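Local coordinates for protein 5,10-methylenetetrahydrofolate dehydrogenase (Bombyx mori, PDB 5ZF1) that probably catalyses the NADP+-dependent oxidation of 5,10-methylenetetrahydrofolate in folate one-carbon metabolism, at residues M12-E17 with G278-A283; I125-L130 with V170-A175; A161-R166 with M176-D181. All coordinates share one frame; numbering follows the deposited sequence. Where two conformers were deposited one is given.

Interaction 1. Residues M12-E17 with G278-A283; sequences MEIKKE and GPMTVA. With SO4 (sulfate ion), chain F.
Two long helices near the ends of the chain, 7-26 and 277-298, lie side by side here, and I14 of the first meets M280 and A283 of the second. The short segments run nearly parallel, their axes 17° apart and 9.5 Å from each other at closest approach. I14 does most of the work with two separate branches. Its CG1 branch sits beside the backbone N (chi1 -77°) and carries CD1 across to the end of M280, where I14 CD1 lies 3.6 Å from M280 CE and 3.8 Å from M280 SD. The other branch puts I14 CG2 3.9 Å from A283 CB. M280 starts out away from helix 7-26, but bends at chi2 and chi3 bring the thioether back, and it crosses the isoleucine at about a right angle. Here a helix of the catalytic-domain part of the chain packs against the long C-terminal helix of the NAD(P)-binding part. Helix 140-151 covers the same spot, A144 against M280 and the side chains of E147 and R151 against I14. On the flank the packing turns polar: K15 lays its CG 4.1 Å from A283 CB, then kinks at chi3 and gives its ammonium to a water, with K15 NZ 2.8 Å from the water oxygen. That water in turn donates to the carbonyl of P279, its oxygen 2.8 Å from P279 O, so the lysine reaches the neighbouring helix through a single bridge. Near the start of helix 277-298 a sulfate, probably from the crystallisation liquor, takes a bent bond from G278 N to its O4 (2.9 Å, 138° at the hydrogen); the amides of G276 and V277 bind the same ion, as expected of a helix N-terminus.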
# COMPACT_ATOMS: atom_id res chain seq x y z
N MET B 12 8.04 10.53 -26.06
CA MET B 12 8.90 11.47 -26.77
C MET B 12 8.79 12.88 -26.18
O MET B 12 9.81 13.52 -25.90
CB MET B 12 8.58 11.48 -28.26
CG MET B 12 9.58 12.29 -29.10
SD MET B 12 11.30 11.79 -28.82
CE MET B 12 11.19 10.02 -29.06
N GLU B 13 7.56 13.36 -25.97
CA GLU B 13 7.37 14.67 -25.34
C GLU B 13 8.07 14.74 -24.00
O GLU B 13 8.80 15.69 -23.70
CB GLU B 13 5.88 14.98 -25.16
CG GLU B 13 5.07 15.16 -26.42
CD GLU B 13 3.61 15.48 -26.12
OE1 GLU B 13 3.36 16.31 -25.22
OE2 GLU B 13 2.72 14.90 -26.78
N ILE B 14 7.86 13.72 -23.16
CA ILE B 14 8.47 13.67 -21.84
C ILE B 14 9.99 13.63 -21.93
O ILE B 14 10.69 14.33 -21.18
CB ILE B 14 7.89 12.45 -21.08
CG1 ILE B 14 6.48 12.76 -20.58
CG2 ILE B 14 8.77 12.05 -19.93
CD1 ILE B 14 5.73 11.55 -20.11
N LYS B 15 10.54 12.82 -22.84
CA LYS B 15 11.99 12.71 -22.97
C LYS B 15 12.60 14.03 -23.44
O LYS B 15 13.70 14.38 -23.02
CB LYS B 15 12.35 11.57 -23.91
CG LYS B 15 12.28 10.19 -23.24
CD LYS B 15 12.65 9.07 -24.20
CE LYS B 15 11.57 8.86 -25.25
NZ LYS B 15 11.79 7.58 -25.99
N LYS B 16 11.88 14.78 -24.27
CA LYS B 16 12.38 16.09 -24.69
C LYS B 16 12.41 17.06 -23.52
O LYS B 16 13.38 17.82 -23.36
CB LYS B 16 11.52 16.65 -25.82
CG LYS B 16 11.63 15.86 -27.12
CD LYS B 16 10.87 16.57 -28.24
CE LYS B 16 10.84 15.73 -29.51
NZ LYS B 16 10.12 16.44 -30.61
N GLU B 17 11.36 17.06 -22.69
CA GLU B 17 11.36 17.91 -21.50
C GLU B 17 12.48 17.52 -20.55
O GLU B 17 13.19 18.38 -20.03
CB GLU B 17 10.01 17.83 -20.78
CG GLU B 17 8.86 18.42 -21.56
CD GLU B 17 7.51 18.07 -20.94
OE1 GLU B 17 7.49 17.58 -19.79
OE2 GLU B 17 6.49 18.31 -21.60
N GLY B 278 5.34 0.68 -22.83
CA GLY B 278 6.74 0.37 -22.72
C GLY B 278 7.62 1.60 -22.82
O GLY B 278 8.43 1.89 -21.93
N PRO B 279 7.50 2.35 -23.92
CA PRO B 279 8.24 3.62 -24.02
C PRO B 279 7.94 4.59 -22.89
O PRO B 279 8.85 5.30 -22.43
CB PRO B 279 7.80 4.16 -25.39
CG PRO B 279 7.43 2.95 -26.17
CD PRO B 279 6.88 1.95 -25.20
N MET B 280 6.69 4.64 -22.42
CA MET B 280 6.35 5.49 -21.28
C MET B 280 7.04 5.00 -20.00
O MET B 280 7.50 5.82 -19.19
CB MET B 280 4.84 5.51 -21.08
CG MET B 280 4.07 6.52 -21.92
SD MET B 280 4.55 8.22 -21.63
CE MET B 280 3.91 8.47 -19.96
N THR B 281 7.08 3.69 -19.79
CA THR B 281 7.80 3.15 -18.64
C THR B 281 9.28 3.55 -18.68
O THR B 281 9.85 3.97 -17.67
CB THR B 281 7.65 1.63 -18.61
OG1 THR B 281 6.26 1.30 -18.46
CG2 THR B 281 8.46 1.02 -17.47
N VAL B 282 9.90 3.44 -19.85
CA VAL B 282 11.32 3.78 -19.96
C VAL B 282 11.54 5.26 -19.68
O VAL B 282 12.49 5.64 -18.98
CB VAL B 282 11.86 3.35 -21.34
CG1 VAL B 282 13.22 3.95 -21.58
CG2 VAL B 282 11.96 1.83 -21.40
N ALA B 283 10.66 6.12 -20.20
CA ALA B 283 10.75 7.55 -19.92
C ALA B 283 10.61 7.82 -18.43
O ALA B 283 11.30 8.68 -17.87
CB ALA B 283 9.68 8.33 -20.69
S SO4 F . 3.49 -1.49 -25.28
O1 SO4 F . 3.67 -0.66 -26.47
O2 SO4 F . 2.46 -0.89 -24.43
O3 SO4 F . 3.07 -2.83 -25.67
O4 SO4 F . 4.78 -1.58 -24.59
O HOH W 1 11.17 5.82 -23.94

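Interaction 2. Residues I125-L130 with V170-A175; sequences INIGRL and VGMPIA
N126 O accepts two hydrogen bonds, one from the backbone of L130, with L130 N 3.0 Å from N126 O, and one from the hydroxyl of T136; just beyond that grip, L130 turns its side chain onto P173. The leucine CG stands opposite the backbone N (chi1 177°), which sends the CD2 methyl out to the proline: L130 CD2 lies 3.7 Å from P173 CB and 3.9 Å from P173 CA, the two side chains crossing at about a right angle. One turn earlier, I127 offers its CG2 methyl to the tip of M172. I127 CG2 is 4.0 Å from M172 CE, a looser touch; the methionine chain bends at chi2 and chi3, and its methyl end comes nearer the other helix. Helix 171-178 is the connecting helix of a beta-alpha-beta unit in the Rossmann-type NAD(P)-binding domain, and helix 124-131 packs against its first turn. V170 occupies the N-cap position, while the hydroxyl of S167 receives the amide of G171. A142 of helix 140-151 also packs on P173. The second subunit closes in on the same helices: its V132 packs on I127, and its C131 packs on M172. The side-chain amide of N126 is held too, its ND2 hydrogen-bonded to D118 OD2 and to P115 O.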
# COMPACT_ATOMS: atom_id res chain seq x y z
N ILE B 125 11.11 0.05 1.51
CA ILE B 125 11.04 1.42 2.03
C ILE B 125 10.39 2.34 1.01
O ILE B 125 9.59 3.21 1.36
CB ILE B 125 12.44 1.92 2.44
CG1 ILE B 125 12.89 1.20 3.72
CG2 ILE B 125 12.44 3.42 2.64
CD1 ILE B 125 14.36 1.45 4.10
N ASN B 126 10.71 2.17 -0.27
CA ASN B 126 10.08 3.03 -1.27
C ASN B 126 8.61 2.68 -1.46
O ASN B 126 7.77 3.58 -1.63
CB ASN B 126 10.83 2.95 -2.60
CG ASN B 126 12.18 3.66 -2.56
OD1 ASN B 126 12.33 4.68 -1.89
ND2 ASN B 126 13.16 3.14 -3.30
N ILE B 127 8.28 1.39 -1.44
CA ILE B 127 6.88 0.99 -1.54
C ILE B 127 6.12 1.47 -0.32
O ILE B 127 4.98 1.94 -0.42
CB ILE B 127 6.79 -0.54 -1.70
CG1 ILE B 127 7.35 -0.97 -3.07
CG2 ILE B 127 5.33 -1.02 -1.52
CD1 ILE B 127 6.43 -0.64 -4.23
N GLY B 128 6.74 1.35 0.86
CA GLY B 128 6.09 1.84 2.07
C GLY B 128 5.74 3.31 1.99
O GLY B 128 4.63 3.72 2.34
N ARG B 129 6.67 4.13 1.50
CA ARG B 129 6.40 5.56 1.38
C ARG B 129 5.30 5.83 0.36
O ARG B 129 4.45 6.71 0.56
CB ARG B 129 7.69 6.31 1.04
CG ARG B 129 8.72 6.31 2.18
CD ARG B 129 9.96 7.13 1.85
NE ARG B 129 9.64 8.53 1.61
CZ ARG B 129 9.52 9.45 2.56
NH1 ARG B 129 9.71 9.13 3.84
NH2 ARG B 129 9.22 10.70 2.23
N LEU B 130 5.27 5.07 -0.74
CA LEU B 130 4.18 5.21 -1.70
C LEU B 130 2.84 4.96 -1.02
O LEU B 130 1.88 5.71 -1.23
CB LEU B 130 4.35 4.23 -2.86
CG LEU B 130 3.22 4.22 -3.89
CD1 LEU B 130 3.20 5.55 -4.61
CD2 LEU B 130 3.35 3.09 -4.89
N VAL B 170 3.01 -3.62 -10.25
CA VAL B 170 2.29 -2.80 -11.23
C VAL B 170 0.88 -2.47 -10.77
O VAL B 170 0.55 -1.30 -10.60
CB VAL B 170 2.26 -3.48 -12.61
CG1 VAL B 170 1.42 -2.66 -13.59
CG2 VAL B 170 3.67 -3.66 -13.17
N GLY B 171 0.03 -3.49 -10.58
CA GLY B 171 -1.37 -3.19 -10.28
C GLY B 171 -1.56 -2.47 -8.96
O GLY B 171 -2.34 -1.51 -8.85
N MET B 172 -0.84 -2.91 -7.92
CA MET B 172 -1.01 -2.29 -6.62
C MET B 172 -0.52 -0.84 -6.63
O MET B 172 -1.25 0.05 -6.15
CB MET B 172 -0.32 -3.13 -5.54
CG MET B 172 -0.49 -2.62 -4.12
SD MET B 172 0.77 -1.38 -3.67
CE MET B 172 2.27 -2.39 -3.67
N PRO B 173 0.67 -0.53 -7.14
CA PRO B 173 1.07 0.88 -7.17
C PRO B 173 0.16 1.74 -8.02
O PRO B 173 -0.05 2.90 -7.68
CB PRO B 173 2.51 0.83 -7.73
CG PRO B 173 2.97 -0.57 -7.47
CD PRO B 173 1.75 -1.44 -7.57
N ILE B 174 -0.42 1.21 -9.10
CA ILE B 174 -1.37 2.00 -9.88
C ILE B 174 -2.58 2.36 -9.04
O ILE B 174 -3.00 3.52 -8.97
CB ILE B 174 -1.78 1.24 -11.16
CG1 ILE B 174 -0.61 1.21 -12.15
CG2 ILE B 174 -3.04 1.90 -11.77
CD1 ILE B 174 -0.88 0.42 -13.41
N ALA B 175 -3.19 1.35 -8.39
CA ALA B 175 -4.35 1.63 -7.55
C ALA B 175 -4.02 2.61 -6.44
O ALA B 175 -4.82 3.50 -6.12
CB ALA B 175 -4.91 0.33 -6.97

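Interaction 3. Residues A161-R166 with M176-D181. With SO4 (sulfate ion), chain E.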
# COMPACT_ATOMS: atom_id res chain seq x y z
N ALA B 161 -12.73 4.50 -10.80
CA ALA B 161 -11.63 3.89 -11.52
C ALA B 161 -11.58 2.42 -11.13
O ALA B 161 -11.66 2.09 -9.94
CB ALA B 161 -10.28 4.56 -11.21
N VAL B 162 -11.51 1.55 -12.12
CA VAL B 162 -11.33 0.12 -11.87
C VAL B 162 -9.93 -0.24 -12.33
O VAL B 162 -9.56 0.04 -13.47
CB VAL B 162 -12.39 -0.72 -12.60
CG1 VAL B 162 -12.06 -2.24 -12.49
CG2 VAL B 162 -13.78 -0.42 -12.06
N VAL B 163 -9.16 -0.90 -11.46
CA VAL B 163 -7.85 -1.42 -11.83
C VAL B 163 -8.00 -2.93 -11.83
O VAL B 163 -8.35 -3.51 -10.79
CB VAL B 163 -6.76 -1.00 -10.84
CG1 VAL B 163 -5.41 -1.60 -11.27
CG2 VAL B 163 -6.66 0.55 -10.75
N ILE B 164 -7.76 -3.56 -12.98
CA ILE B 164 -7.84 -5.02 -13.10
C ILE B 164 -6.42 -5.55 -12.96
O ILE B 164 -5.60 -5.39 -13.87
CB ILE B 164 -8.48 -5.46 -14.43
CG1 ILE B 164 -9.85 -4.82 -14.60
CG2 ILE B 164 -8.61 -7.01 -14.47
CD1 ILE B 164 -10.50 -5.04 -15.93
N GLY B 165 -6.11 -6.14 -11.82
CA GLY B 165 -4.75 -6.59 -11.55
C GLY B 165 -4.29 -5.99 -10.24
O GLY B 165 -4.45 -4.80 -9.97
N ARG B 166 -3.72 -6.85 -9.37
CA ARG B 166 -3.25 -6.45 -8.05
C ARG B 166 -1.76 -6.73 -7.84
O ARG B 166 -1.30 -6.78 -6.69
CB ARG B 166 -4.07 -7.16 -6.95
CG ARG B 166 -3.96 -8.68 -7.01
CD ARG B 166 -4.80 -9.36 -5.94
NE ARG B 166 -4.75 -10.81 -6.17
CZ ARG B 166 -5.41 -11.72 -5.46
NH1 ARG B 166 -6.18 -11.35 -4.44
NH2 ARG B 166 -5.30 -13.00 -5.79
N MET B 176 -2.83 2.45 -5.82
CA MET B 176 -2.46 3.32 -4.70
C MET B 176 -2.39 4.77 -5.13
O MET B 176 -2.87 5.66 -4.42
CB MET B 176 -1.12 2.86 -4.12
CG MET B 176 -0.72 3.54 -2.81
SD MET B 176 -1.78 3.19 -1.37
CE MET B 176 -1.69 1.41 -1.22
N MET B 177 -1.80 5.04 -6.29
CA MET B 177 -1.67 6.40 -6.80
C MET B 177 -3.01 6.97 -7.22
O MET B 177 -3.28 8.16 -7.03
CB MET B 177 -0.74 6.45 -8.01
CG MET B 177 0.48 5.61 -7.90
SD MET B 177 1.88 6.58 -8.38
CE MET B 177 1.76 7.72 -7.04
N LEU B 178 -3.83 6.13 -7.83
CA LEU B 178 -5.12 6.60 -8.33
C LEU B 178 -6.00 7.12 -7.21
O LEU B 178 -6.84 8.00 -7.44
CB LEU B 178 -5.81 5.46 -9.08
CG LEU B 178 -5.75 5.43 -10.60
CD1 LEU B 178 -4.34 5.38 -11.12
CD2 LEU B 178 -6.55 4.24 -11.07
N HIS B 179 -5.85 6.58 -6.00
CA HIS B 179 -6.61 7.07 -4.86
C HIS B 179 -5.75 7.91 -3.92
O HIS B 179 -6.10 8.11 -2.76
CB HIS B 179 -7.35 5.93 -4.14
CG HIS B 179 -6.47 4.96 -3.38
ND1 HIS B 179 -5.89 5.26 -2.18
CD2 HIS B 179 -6.19 3.65 -3.63
CE1 HIS B 179 -5.22 4.20 -1.74
NE2 HIS B 179 -5.39 3.22 -2.60
N SER B 180 -4.64 8.46 -4.42
CA SER B 180 -3.84 9.32 -3.55
C SER B 180 -4.61 10.60 -3.27
O SER B 180 -5.47 11.00 -4.04
CB SER B 180 -2.47 9.60 -4.17
OG SER B 180 -2.56 9.84 -5.56
N ASP B 181 -4.34 11.20 -2.10
CA ASP B 181 -4.88 12.51 -1.77
C ASP B 181 -3.87 13.55 -2.22
O ASP B 181 -2.72 13.54 -1.78
CB ASP B 181 -5.17 12.64 -0.27
CG ASP B 181 -5.79 14.00 0.08
OD1 ASP B 181 -6.22 14.72 -0.84
OD2 ASP B 181 -5.83 14.35 1.28
S SO4 E . -4.18 -10.57 -10.79
O1 SO4 E . -3.23 -9.59 -10.25
O2 SO4 E . -5.20 -10.03 -11.67
O3 SO4 E . -3.39 -11.53 -11.55
O4 SO4 E . -4.85 -11.28 -9.69
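L178 rests one methyl, CD2, on both A161 and V163, and this is the tight part of the contact: L178 CD2 is 3.7 Å from A161 CB and likewise 3.7 Å from V163 CG2. The leucine reaches there with an unusual first torsion (chi1 -100°), away from a normal staggered position. V163 meets it with the branch beside its own backbone N and crosses it obliquely, while V194 and I217 from the adjoining strands also pack on L178. Strand 160-164 and helix 171-178 are the first two elements of a beta-alpha-beta unit of the Rossmann-type domain, completed by strand 193-197, and through L178 the last turn of the helix packs on the sheet. Just after it the helix ends: S180 N bonds to M177 O at 3.0 Å, and the backbone carbonyl of M176 stands over the H179 ring, with M176 O 3.7 Å above its plane. Past the end of the strand, on the looser side, G165 and the partly exposed R166 turn to a sulfate, probably from the crystallisation liquor. R166 N donates to sulfate O1 in an almost straight bond (2.9 Å, 174°). The guanidinium lies oblique to the ion, R166 NE 3.6 Å from sulfate O4, and its NH1 instead forms a salt bridge with D191 of the second subunit. R199 and T220 also bind the sulfate, a setting consistent with a site for a phosphate of NADP+.

How the interactions relate
All three contacts are buried and apolar at heart, with no hydrogen bond crossing between their segments. Interactions 2 and 3 share helix 171-178: its first turn faces helix 124-131, its last turn faces the sheet, and the two contacts touch where G171 O lies 3.9 Å from V163 CG1. Both border the second subunit, by packing in interaction 2 and by salt bridges, a hydrogen bond and packing in interaction 3. Interaction 1 stands apart, its centre about 21 Å from that of interaction 2 and untouched by the other chain; it ties distant parts of the sequence together and encloses the other two along the chain. Sulfates mark the polar margins of interactions 1 and 3.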